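Local coordinates for mannan endo-1,4-beta-mannosidase (Cryptopygus antarcticus, PDB 4OOZ), which hydrolyses internal beta-1,4-mannosidic linkages in mannans, galactomannans and glucomannans, releasing mostly short manno-oligosaccharides of two to four units, at residues 41-46 and 339-344; 80-85 and 127-132; 115-120 and 168-173. All coordinates share one frame; numbering follows the deposited sequence.

The three contacts run from the active-site end of the barrel to its far end. Contacts 1 and 2 are buried and belong to one sheet, in which strands 35-45 and 79-86 are neighbours. Both pair parallel strands, and both place a tryptophan beside the bound mannose. Contact 1 adds a loop with amide and aromatic contacts. Contact 2 is more regular, and sets an arginine among acidic side chains. Contact 3 lies away from the sugar and further from the chain's centre. It too is largely buried, but its ion pair includes the exposed Asp-118. It packs helix 109-122 on a loop through leucines. It meets contact 2 where Leu-117 packs on Leu-127 and Leu-173 on Leu-129.

Contact 1 of 3, residues 41-46 and 339-344; sequences GVNFAW and LTWQFN. With BMA (beta-D-mannopyranose), chain G.
Asn-43 and Trp-341 owe their meeting to two first torsions. Asn-43 CG stands opposite its own carbonyl carbon (chi1 -82°), while the Trp-341 ring swings trans to its backbone nitrogen (chi1 174°). The amide then leans on the benzene part of the indole, with Asn-43 CG 3.6 Å from Trp-341 CE3 and the planes 51° apart. The site is the closing seam of a (beta/alpha)8 barrel, the fold of glycoside hydrolase family 5. Here the first barrel strand, 35-45, runs parallel to the last, 337-340.

Gly-41 pairs with Leu-339 and Val-42 with Thr-340. Thr-340 N donates to Gly-41 O. Asn-43 N donates to Thr-340 O (2.8 Å). The loop after strand 337-340 stays attached, because Phe-343 N bonds to Asn-43 O (2.6 Å). Asn-43 ND2 adds a weak bond to Thr-340 O (3.3 Å). Its OD1 accepts from Arg-81 NH1, the stronger hold, and the two bonds together favour this turn of the amide.

On the outer side, Val-42 CG2 touches Phe-343 CD1 at 3.6 Å. The side chains of Phe-44 and Phe-343 lie side by side and point the same way, with their rings tilted against each other. Trp-68 of helix 58-74 meets each of them edge-to-face.

Further along, Asn-344 ND2 donates to Trp-46 O (3.0 Å) from above the carbonyl plane. Asn-344 OD1 takes the backbone N-H of Gly-346, so this amide is held from both ends.

Trp-341 is a substrate-binding residue and touches Glu-312, the probable nucleophile. One face of its indole carries Gln-342 CB. Over the opposite face, toward the rim, sits the ring oxygen O5 of the mannose, 3.1 Å from Trp-341 CZ2.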
loop_
_atom_site.group_PDB
_atom_site.type_symbol
_atom_site.label_atom_id
_atom_site.label_comp_id
_atom_site.label_asym_id
_atom_site.label_seq_id
_atom_site.Cartn_x
_atom_site.Cartn_y
_atom_site.Cartn_z
ATOM N N GLY A 41 4.309 8.734 8.058
ATOM C CA GLY A 41 5.500 7.910 8.059
ATOM C C GLY A 41 6.231 7.844 6.735
ATOM O O GLY A 41 6.163 8.761 5.916
ATOM N N VAL A 42 6.941 6.740 6.536
ATOM C CA VAL A 42 7.782 6.561 5.363
ATOM C C VAL A 42 7.516 5.245 4.660
ATOM O O VAL A 42 6.899 4.337 5.214
ATOM C CB VAL A 42 9.277 6.592 5.729
ATOM C CG1 VAL A 42 9.622 7.856 6.480
ATOM C CG2 VAL A 42 9.639 5.371 6.559
ATOM N N ASN A 43 7.989 5.151 3.428
ATOM C CA ASN A 43 8.164 3.857 2.803
ATOM C C ASN A 43 9.529 3.314 3.194
ATOM O O ASN A 43 10.542 3.958 2.942
ATOM C CB ASN A 43 8.049 3.953 1.282
ATOM C CG ASN A 43 6.616 3.963 0.803
ATOM O OD1 ASN A 43 6.073 2.927 0.422
ATOM N ND2 ASN A 43 5.997 5.138 0.809
ATOM N N PHE A 44 9.566 2.162 3.853
ATOM C CA PHE A 44 10.802 1.400 3.865
ATOM C C PHE A 44 10.936 0.950 2.437
ATOM O O PHE A 44 11.984 1.081 1.808
ATOM C CB PHE A 44 10.763 0.183 4.794
ATOM C CG PHE A 44 10.747 0.511 6.255
ATOM C CD1 PHE A 44 10.824 1.819 6.699
ATOM C CD2 PHE A 44 10.668 -0.506 7.191
ATOM C CE1 PHE A 44 10.808 2.104 8.052
ATOM C CE2 PHE A 44 10.652 -0.230 8.539
ATOM C CZ PHE A 44 10.719 1.076 8.973
ATOM N N ALA A 45 9.804 0.448 1.945
ATOM C CA ALA A 45 9.689 -0.341 0.731
ATOM C C ALA A 45 10.528 -1.612 0.848
ATOM O O ALA A 45 9.996 -2.706 0.679
ATOM C CB ALA A 45 10.076 0.468 -0.478
ATOM N N TRP A 46 11.818 -1.472 1.157
ATOM C CA TRP A 46 12.676 -2.630 1.398
ATOM C C TRP A 46 14.042 -2.288 1.987
ATOM O O TRP A 46 14.479 -1.138 1.984
ATOM C CB TRP A 46 12.886 -3.421 0.103
ATOM C CG TRP A 46 13.532 -2.647 -1.002
ATOM C CD1 TRP A 46 14.868 -2.449 -1.193
ATOM C CD2 TRP A 46 12.870 -1.987 -2.085
ATOM N NE1 TRP A 46 15.079 -1.698 -2.323
ATOM C CE2 TRP A 46 13.867 -1.408 -2.893
ATOM C CE3 TRP A 46 11.530 -1.831 -2.452
ATOM C CZ2 TRP A 46 13.567 -0.672 -4.037
ATOM C CZ3 TRP A 46 11.233 -1.105 -3.587
ATOM C CH2 TRP A 46 12.246 -0.534 -4.367
ATOM N N LEU A 339 3.066 9.296 3.089
ATOM C CA LEU A 339 4.247 8.453 3.226
ATOM C C LEU A 339 5.345 8.891 2.281
ATOM O O LEU A 339 5.206 8.798 1.069
ATOM C CB LEU A 339 3.904 6.991 2.955
ATOM C CG LEU A 339 2.857 6.345 3.854
ATOM C CD1 LEU A 339 2.423 5.023 3.263
ATOM C CD2 LEU A 339 3.404 6.152 5.257
ATOM N N THR A 340 6.438 9.376 2.838
ATOM C CA THR A 340 7.579 9.770 2.026
ATOM C C THR A 340 8.180 8.589 1.290
ATOM O O THR A 340 8.163 7.462 1.789
ATOM C CB THR A 340 8.632 10.400 2.883
ATOM O OG1 THR A 340 8.598 9.736 4.149
ATOM C CG2 THR A 340 8.343 11.860 3.078
ATOM N N TRP A 341 8.736 8.828 0.111
ATOM C CA TRP A 341 9.200 7.689 -0.649
ATOM C C TRP A 341 10.601 7.242 -0.267
ATOM O O TRP A 341 11.544 8.030 -0.196
ATOM C CB TRP A 341 9.152 7.938 -2.145
ATOM C CG TRP A 341 9.783 6.788 -2.855
ATOM C CD1 TRP A 341 10.933 6.810 -3.581
ATOM C CD2 TRP A 341 9.353 5.415 -2.826
ATOM N NE1 TRP A 341 11.229 5.550 -4.040
ATOM C CE2 TRP A 341 10.274 4.676 -3.592
ATOM C CE3 TRP A 341 8.271 4.745 -2.246
ATOM C CZ2 TRP A 341 10.145 3.304 -3.797
ATOM C CZ3 TRP A 341 8.147 3.380 -2.449
ATOM C CH2 TRP A 341 9.079 2.677 -3.219
ATOM N N GLN A 342 10.673 5.931 -0.057
ATOM C CA GLN A 342 11.790 5.143 0.452
ATOM C C GLN A 342 12.819 5.743 1.393
ATOM O O GLN A 342 13.592 6.647 1.071
ATOM C CB GLN A 342 12.521 4.495 -0.716
ATOM C CG GLN A 342 12.324 3.013 -0.601
ATOM C CD GLN A 342 12.870 2.200 -1.717
ATOM O OE1 GLN A 342 12.996 2.662 -2.845
ATOM N NE2 GLN A 342 13.184 0.954 -1.412
ATOM N N PHE A 343 12.829 5.101 2.555
ATOM C CA PHE A 343 13.663 5.384 3.709
ATOM C C PHE A 343 15.103 4.905 3.556
ATOM O O PHE A 343 15.982 5.331 4.301
ATOM C CB PHE A 343 13.022 4.730 4.940
ATOM C CG PHE A 343 13.479 5.294 6.256
ATOM C CD1 PHE A 343 13.054 6.545 6.676
ATOM C CD2 PHE A 343 14.294 4.553 7.096
ATOM C CE1 PHE A 343 13.455 7.056 7.894
ATOM C CE2 PHE A 343 14.699 5.057 8.319
ATOM C CZ PHE A 343 14.280 6.311 8.719
ATOM N N ASN A 344 15.348 4.010 2.603
ATOM C CA ASN A 344 16.701 3.491 2.411
ATOM C C ASN A 344 17.549 4.406 1.542
ATOM O O ASN A 344 18.717 4.125 1.293
ATOM C CB ASN A 344 16.677 2.073 1.819
ATOM C CG ASN A 344 16.111 2.012 0.408
ATOM O OD1 ASN A 344 16.251 2.938 -0.393
ATOM N ND2 ASN A 344 15.493 0.885 0.089
HETATM C C1 BMA G . 7.810 2.530 -6.834
HETATM C C2 BMA G . 6.889 2.964 -7.934
HETATM C C3 BMA G . 7.715 3.346 -9.140
HETATM C C4 BMA G . 8.759 4.409 -8.774
HETATM C C5 BMA G . 9.549 4.031 -7.507
HETATM C C6 BMA G . 10.331 5.209 -6.971
HETATM O O1 BMA G . 6.989 2.254 -5.737
HETATM O O2 BMA G . 6.223 4.153 -7.533
HETATM O O3 BMA G . 6.892 3.837 -10.196
HETATM O O4 BMA G . 9.673 4.571 -9.852
HETATM O O5 BMA G . 8.651 3.592 -6.467
HETATM O O6 BMA G . 10.398 6.215 -7.975
#

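Contact 2 of 3, residues 80-85 and 127-132; sequences ARVWVH and LILVLF. With BMA (beta-D-mannopyranose), chain G.
Ala-80 and Ile-128 start a regular parallel pairing of strands 79-86 and 126-133. Four backbone bonds hold it. Ile-128 N donates to Ala-80 O, and Val-82 N to Ile-128 O. Val-130 N then donates to Val-82 O (2.8 Å). Val-84 N closes the series on Val-130 O (2.7 Å). Arg-81 and Trp-83 make their backbone bonds the other way, to strand 35-45. Strand 79-86 is therefore bonded along both edges.

The buried charge is that of Arg-81. Its side chain runs extended from CG to NE, with CG trans to the backbone nitrogen (chi1 -174°). NH2 makes a salt bridge to Glu-177 and a hydrogen bond to Asn-180 OD1. NH1 makes a salt bridge to Glu-312, the probable nucleophile. Val-130 CG2 lies over one face of the guanidinium, 3.4 Å from Arg-81 NE.

Val-130 also serves Trp-83. Its CG1 sits over the five-membered ring in a CH-pi contact, 4.2 Å from the centroid. The far edge of the indole reaches the sugar, with Trp-83 CZ2 3.2 Å from mannose O1. Further on, His-85 CD2 lies over a face of the Phe-132 ring.

On the other side of the sheet, Val-82 CG2 meets Leu-129 CD2 at 3.5 Å. Adjacent parallel strands like these, with active-site residues at their C-terminal ends, are characteristic of the (beta/alpha)8 barrel.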
loop_
_atom_site.group_PDB
_atom_site.type_symbol
_atom_site.label_atom_id
_atom_site.label_comp_id
_atom_site.label_asym_id
_atom_site.label_seq_id
_atom_site.Cartn_x
_atom_site.Cartn_y
_atom_site.Cartn_z
ATOM N N ALA A 80 4.869 2.537 8.606
ATOM C CA ALA A 80 5.891 2.162 7.635
ATOM C C ALA A 80 5.287 1.253 6.571
ATOM O O ALA A 80 4.582 0.297 6.883
ATOM C CB ALA A 80 7.062 1.483 8.317
ATOM N N ARG A 81 5.548 1.571 5.309
ATOM C CA ARG A 81 5.060 0.760 4.200
ATOM C C ARG A 81 6.162 -0.173 3.704
ATOM O O ARG A 81 7.192 0.281 3.208
ATOM C CB ARG A 81 4.560 1.652 3.063
ATOM C CG ARG A 81 3.897 0.904 1.915
ATOM C CD ARG A 81 3.160 1.875 1.011
ATOM N NE ARG A 81 2.592 1.239 -0.174
ATOM C CZ ARG A 81 3.100 1.352 -1.398
ATOM N NH1 ARG A 81 4.195 2.069 -1.598
ATOM N NH2 ARG A 81 2.513 0.750 -2.420
ATOM N N VAL A 82 5.941 -1.477 3.845
ATOM C CA VAL A 82 6.957 -2.468 3.506
ATOM C C VAL A 82 6.470 -3.484 2.472
ATOM O O VAL A 82 5.382 -4.048 2.597
ATOM C CB VAL A 82 7.430 -3.215 4.766
ATOM C CG1 VAL A 82 8.273 -2.304 5.627
ATOM C CG2 VAL A 82 6.244 -3.714 5.560
ATOM N N TRP A 83 7.284 -3.710 1.445
ATOM C CA TRP A 83 6.946 -4.667 0.392
ATOM C C TRP A 83 7.328 -6.093 0.798
ATOM O O TRP A 83 8.259 -6.298 1.576
ATOM C CB TRP A 83 7.633 -4.289 -0.926
ATOM C CG TRP A 83 7.155 -2.989 -1.512
ATOM C CD1 TRP A 83 6.412 -2.031 -0.887
ATOM C CD2 TRP A 83 7.381 -2.510 -2.844
ATOM N NE1 TRP A 83 6.165 -0.987 -1.742
ATOM C CE2 TRP A 83 6.749 -1.255 -2.950
ATOM C CE3 TRP A 83 8.058 -3.020 -3.956
ATOM C CZ2 TRP A 83 6.774 -0.503 -4.121
ATOM C CZ3 TRP A 83 8.081 -2.272 -5.118
ATOM C CH2 TRP A 83 7.444 -1.027 -5.192
ATOM N N VAL A 84 6.603 -7.075 0.270
ATOM C CA VAL A 84 6.806 -8.466 0.663
ATOM C C VAL A 84 7.183 -9.366 -0.522
ATOM O O VAL A 84 8.362 -9.630 -0.751
ATOM C CB VAL A 84 5.551 -9.034 1.354
ATOM C CG1 VAL A 84 5.809 -10.444 1.861
ATOM C CG2 VAL A 84 5.135 -8.136 2.500
ATOM N N HIS A 85 6.183 -9.831 -1.268
ATOM C CA HIS A 85 6.423 -10.738 -2.386
ATOM C C HIS A 85 7.235 -10.074 -3.489
ATOM O O HIS A 85 8.155 -10.674 -4.041
ATOM C CB HIS A 85 5.104 -11.257 -2.966
ATOM C CG HIS A 85 4.261 -12.004 -1.976
ATOM N ND1 HIS A 85 4.768 -12.524 -0.814
ATOM C CD2 HIS A 85 2.945 -12.328 -2.004
ATOM C CE1 HIS A 85 3.798 -13.135 -0.148
ATOM N NE2 HIS A 85 2.688 -13.031 -0.847
ATOM N N LEU A 127 2.121 -0.994 10.163
ATOM C CA LEU A 127 2.778 -1.467 8.953
ATOM C C LEU A 127 1.770 -1.718 7.843
ATOM O O LEU A 127 0.683 -2.238 8.084
ATOM C CB LEU A 127 3.573 -2.744 9.239
ATOM C CG LEU A 127 4.859 -2.573 10.049
ATOM C CD1 LEU A 127 5.506 -3.911 10.333
ATOM C CD2 LEU A 127 5.823 -1.684 9.300
ATOM N N ILE A 128 2.134 -1.338 6.626
ATOM C CA ILE A 128 1.325 -1.650 5.458
ATOM C C ILE A 128 2.070 -2.641 4.564
ATOM O O ILE A 128 2.983 -2.269 3.825
ATOM C CB ILE A 128 0.975 -0.385 4.658
ATOM C CG1 ILE A 128 0.192 0.594 5.542
ATOM C CG2 ILE A 128 0.178 -0.750 3.412
ATOM C CD1 ILE A 128 -0.325 1.815 4.816
ATOM N N LEU A 129 1.679 -3.909 4.645
ATOM C CA LEU A 129 2.347 -4.968 3.897
ATOM C C LEU A 129 1.918 -5.000 2.434
ATOM O O LEU A 129 0.804 -5.410 2.115
ATOM C CB LEU A 129 2.070 -6.326 4.540
ATOM C CG LEU A 129 2.286 -6.434 6.049
ATOM C CD1 LEU A 129 2.008 -7.848 6.527
ATOM C CD2 LEU A 129 3.690 -6.009 6.423
ATOM N N VAL A 130 2.812 -4.574 1.547
ATOM C CA VAL A 130 2.543 -4.614 0.116
ATOM C C VAL A 130 2.951 -5.966 -0.451
ATOM O O VAL A 130 4.131 -6.316 -0.449
ATOM C CB VAL A 130 3.291 -3.501 -0.638
ATOM C CG1 VAL A 130 2.831 -3.440 -2.086
ATOM C CG2 VAL A 130 3.082 -2.164 0.048
ATOM N N LEU A 131 1.972 -6.725 -0.932
ATOM C CA LEU A 131 2.228 -8.063 -1.452
ATOM C C LEU A 131 3.078 -8.012 -2.715
ATOM O O LEU A 131 4.298 -8.151 -2.656
ATOM C CB LEU A 131 0.910 -8.787 -1.728
ATOM C CG LEU A 131 -0.027 -8.914 -0.525
ATOM C CD1 LEU A 131 -1.304 -9.648 -0.900
ATOM C CD2 LEU A 131 0.673 -9.598 0.637
ATOM N N PHE A 132 2.433 -7.805 -3.856
ATOM C CA PHE A 132 3.129 -7.821 -5.136
ATOM C C PHE A 132 3.441 -6.430 -5.666
ATOM O O PHE A 132 2.714 -5.473 -5.406
ATOM C CB PHE A 132 2.304 -8.578 -6.178
ATOM C CG PHE A 132 1.946 -9.975 -5.768
ATOM C CD1 PHE A 132 2.914 -10.964 -5.716
ATOM C CD2 PHE A 132 0.642 -10.304 -5.447
ATOM C CE1 PHE A 132 2.590 -12.252 -5.341
ATOM C CE2 PHE A 132 0.310 -11.588 -5.073
ATOM C CZ PHE A 132 1.285 -12.563 -5.019
HETATM C C1 BMA G . 7.810 2.530 -6.834
HETATM C C2 BMA G . 6.889 2.964 -7.934
HETATM C C3 BMA G . 7.715 3.346 -9.140
HETATM C C4 BMA G . 8.759 4.409 -8.774
HETATM C C5 BMA G . 9.549 4.031 -7.507
HETATM C C6 BMA G . 10.331 5.209 -6.971
HETATM O O1 BMA G . 6.989 2.254 -5.737
HETATM O O2 BMA G . 6.223 4.153 -7.533
HETATM O O3 BMA G . 6.892 3.837 -10.196
HETATM O O4 BMA G . 9.673 4.571 -9.852
HETATM O O5 BMA G . 8.651 3.592 -6.467
HETATM O O6 BMA G . 10.398 6.215 -7.975
#

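Contact 3 of 3, residues 115-120 and 168-173; sequences DLLDYA and KSKPSL
Leu-117 and Leu-173 make the apolar part of this contact. Helix 109-122 turns Leu-117 toward the loop that follows helix 149-167. Leu-117 CD1 touches Leu-173 CD2 at 4.0 Å. The same methyl lies 3.9 Å from Lys-170 CB, so the aliphatic start of the lysine joins the cluster. At the next turn of the helix, Ala-120 CB rests 4.2 Å from Ser-172 CB. Leu-117 and Ala-120 also cover Leu-127 of strand 126-133, which continues the apolar layer inward. Shortening Leu-117 to an alanine removes both methyls and would probably leave a gap between helix and loop, with Leu-173 CD2 stripped of its cover from the helix.

The ionic part lies further out, at the exposed Asp-118. Lys-170 bends at its second torsion (chi2 -117°) and then runs extended to the carboxylate. Its NZ forms a salt bridge with Asp-118 OD1. The modelled separation is very short and doubtful. Lys-170 NZ also bonds to Ser-114 OG, so the ammonium group is tied twice to the same helix.

The remaining polar contacts involve backbone atoms. Ser-172 OG lies 3.0 Å from Leu-117 O, but it is modelled too close to Pro-171 O, so its place is uncertain. Lys-170 to Leu-173 form a type II beta turn, with Pro-171 and Ser-172 at its centre. Ser-172 O probably accepts from Leu-127 N, but they are modelled too close to trust the geometry.

This loop leads into strand 173-180 and packs on the neighbouring helix 109-122. Such connections lie at the N-terminal ends of the strands, opposite the catalytic end of a (beta/alpha)8 barrel.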
loop_
_atom_site.group_PDB
_atom_site.type_symbol
_atom_site.label_atom_id
_atom_site.label_comp_id
_atom_site.label_asym_id
_atom_site.label_seq_id
_atom_site.Cartn_x
_atom_site.Cartn_y
_atom_site.Cartn_z
ATOM N N ASP A 115 7.348 -11.433 13.437
ATOM C CA ASP A 115 8.380 -10.817 14.260
ATOM C C ASP A 115 8.407 -9.297 14.078
ATOM O O ASP A 115 8.334 -8.528 15.054
ATOM C CB ASP A 115 9.743 -11.420 13.920
ATOM C CG ASP A 115 10.846 -10.902 14.809
ATOM O OD1 ASP A 115 11.011 -11.440 15.923
ATOM O OD2 ASP A 115 11.554 -9.962 14.392
ATOM N N LEU A 116 8.494 -8.871 12.821
ATOM C CA LEU A 116 8.569 -7.448 12.513
ATOM C C LEU A 116 7.332 -6.704 13.009
ATOM O O LEU A 116 7.427 -5.568 13.472
ATOM C CB LEU A 116 8.737 -7.231 11.012
ATOM C CG LEU A 116 9.223 -5.833 10.635
ATOM C CD1 LEU A 116 10.609 -5.583 11.210
ATOM C CD2 LEU A 116 9.218 -5.647 9.133
ATOM N N LEU A 117 6.176 -7.354 12.909
ATOM C CA LEU A 117 4.930 -6.784 13.401
ATOM C C LEU A 117 4.991 -6.585 14.907
ATOM O O LEU A 117 4.549 -5.556 15.422
ATOM C CB LEU A 117 3.744 -7.676 13.039
ATOM C CG LEU A 117 3.399 -7.797 11.555
ATOM C CD1 LEU A 117 2.218 -8.728 11.363
ATOM C CD2 LEU A 117 3.110 -6.434 10.957
ATOM N N ASP A 118 5.534 -7.576 15.609
ATOM C CA ASP A 118 5.723 -7.472 17.053
ATOM C C ASP A 118 6.578 -6.266 17.415
ATOM O O ASP A 118 6.225 -5.483 18.307
ATOM C CB ASP A 118 6.370 -8.739 17.611
ATOM C CG ASP A 118 5.423 -9.915 17.631
ATOM O OD1 ASP A 118 4.372 -9.841 16.962
ATOM O OD2 ASP A 118 5.723 -10.908 18.324
ATOM N N TYR A 119 7.704 -6.116 16.722
ATOM C CA TYR A 119 8.603 -5.003 17.016
ATOM C C TYR A 119 7.932 -3.664 16.736
ATOM O O TYR A 119 7.985 -2.739 17.557
ATOM C CB TYR A 119 9.891 -5.120 16.205
ATOM C CG TYR A 119 11.018 -4.278 16.750
ATOM C CD1 TYR A 119 11.686 -4.652 17.907
ATOM C CD2 TYR A 119 11.422 -3.119 16.108
ATOM C CE1 TYR A 119 12.719 -3.895 18.412
ATOM C CE2 TYR A 119 12.456 -2.352 16.607
ATOM C CZ TYR A 119 13.102 -2.746 17.758
ATOM O OH TYR A 119 14.134 -1.992 18.264
ATOM N N ALA A 120 7.297 -3.577 15.570
ATOM C CA ALA A 120 6.583 -2.377 15.156
ATOM C C ALA A 120 5.551 -1.986 16.200
ATOM O O ALA A 120 5.408 -0.810 16.531
ATOM C CB ALA A 120 5.920 -2.591 13.808
ATOM N N LYS A 168 -3.427 -12.022 11.546
ATOM C CA LYS A 168 -4.618 -11.201 11.750
ATOM C C LYS A 168 -4.876 -10.833 13.209
ATOM O O LYS A 168 -5.806 -10.085 13.504
ATOM C CB LYS A 168 -5.853 -11.906 11.188
ATOM C CG LYS A 168 -6.204 -13.212 11.875
ATOM C CD LYS A 168 -7.409 -13.854 11.213
ATOM C CE LYS A 168 -7.765 -15.184 11.849
ATOM N NZ LYS A 168 -8.888 -15.836 11.126
ATOM N N SER A 169 -4.068 -11.359 14.121
ATOM C CA SER A 169 -4.230 -11.020 15.530
ATOM C C SER A 169 -3.215 -9.965 15.932
ATOM O O SER A 169 -3.004 -9.707 17.115
ATOM C CB SER A 169 -4.077 -12.256 16.418
ATOM O OG SER A 169 -2.719 -12.651 16.512
ATOM N N LYS A 170 -2.586 -9.355 14.935
ATOM C CA LYS A 170 -1.531 -8.388 15.187
ATOM C C LYS A 170 -1.957 -6.967 14.869
ATOM O O LYS A 170 -2.139 -6.618 13.703
ATOM C CB LYS A 170 -0.282 -8.734 14.371
ATOM C CG LYS A 170 0.192 -10.159 14.541
ATOM C CD LYS A 170 1.569 -10.205 15.170
ATOM C CE LYS A 170 1.928 -11.625 15.570
ATOM N NZ LYS A 170 3.008 -11.658 16.589
ATOM N N PRO A 171 -2.115 -6.140 15.913
ATOM C CA PRO A 171 -2.139 -4.692 15.708
ATOM C C PRO A 171 -0.786 -4.267 15.156
ATOM O O PRO A 171 0.152 -5.064 15.234
ATOM C CB PRO A 171 -2.383 -4.136 17.111
ATOM C CG PRO A 171 -2.962 -5.266 17.881
ATOM C CD PRO A 171 -2.333 -6.499 17.322
ATOM N N SER A 172 -0.698 -3.050 14.621
ATOM C CA SER A 172 0.449 -2.553 13.849
ATOM C C SER A 172 0.388 -3.092 12.423
ATOM O O SER A 172 1.028 -2.556 11.521
ATOM C CB SER A 172 1.792 -2.897 14.503
ATOM O OG SER A 172 2.094 -4.274 14.370
ATOM N N LEU A 173 -0.388 -4.151 12.216
ATOM C CA LEU A 173 -0.728 -4.563 10.866
ATOM C C LEU A 173 -1.966 -3.795 10.449
ATOM O O LEU A 173 -3.093 -4.282 10.555
ATOM C CB LEU A 173 -0.956 -6.071 10.767
ATOM C CG LEU A 173 -1.411 -6.615 9.407
ATOM C CD1 LEU A 173 -0.694 -5.932 8.250
ATOM C CD2 LEU A 173 -1.195 -8.118 9.352
#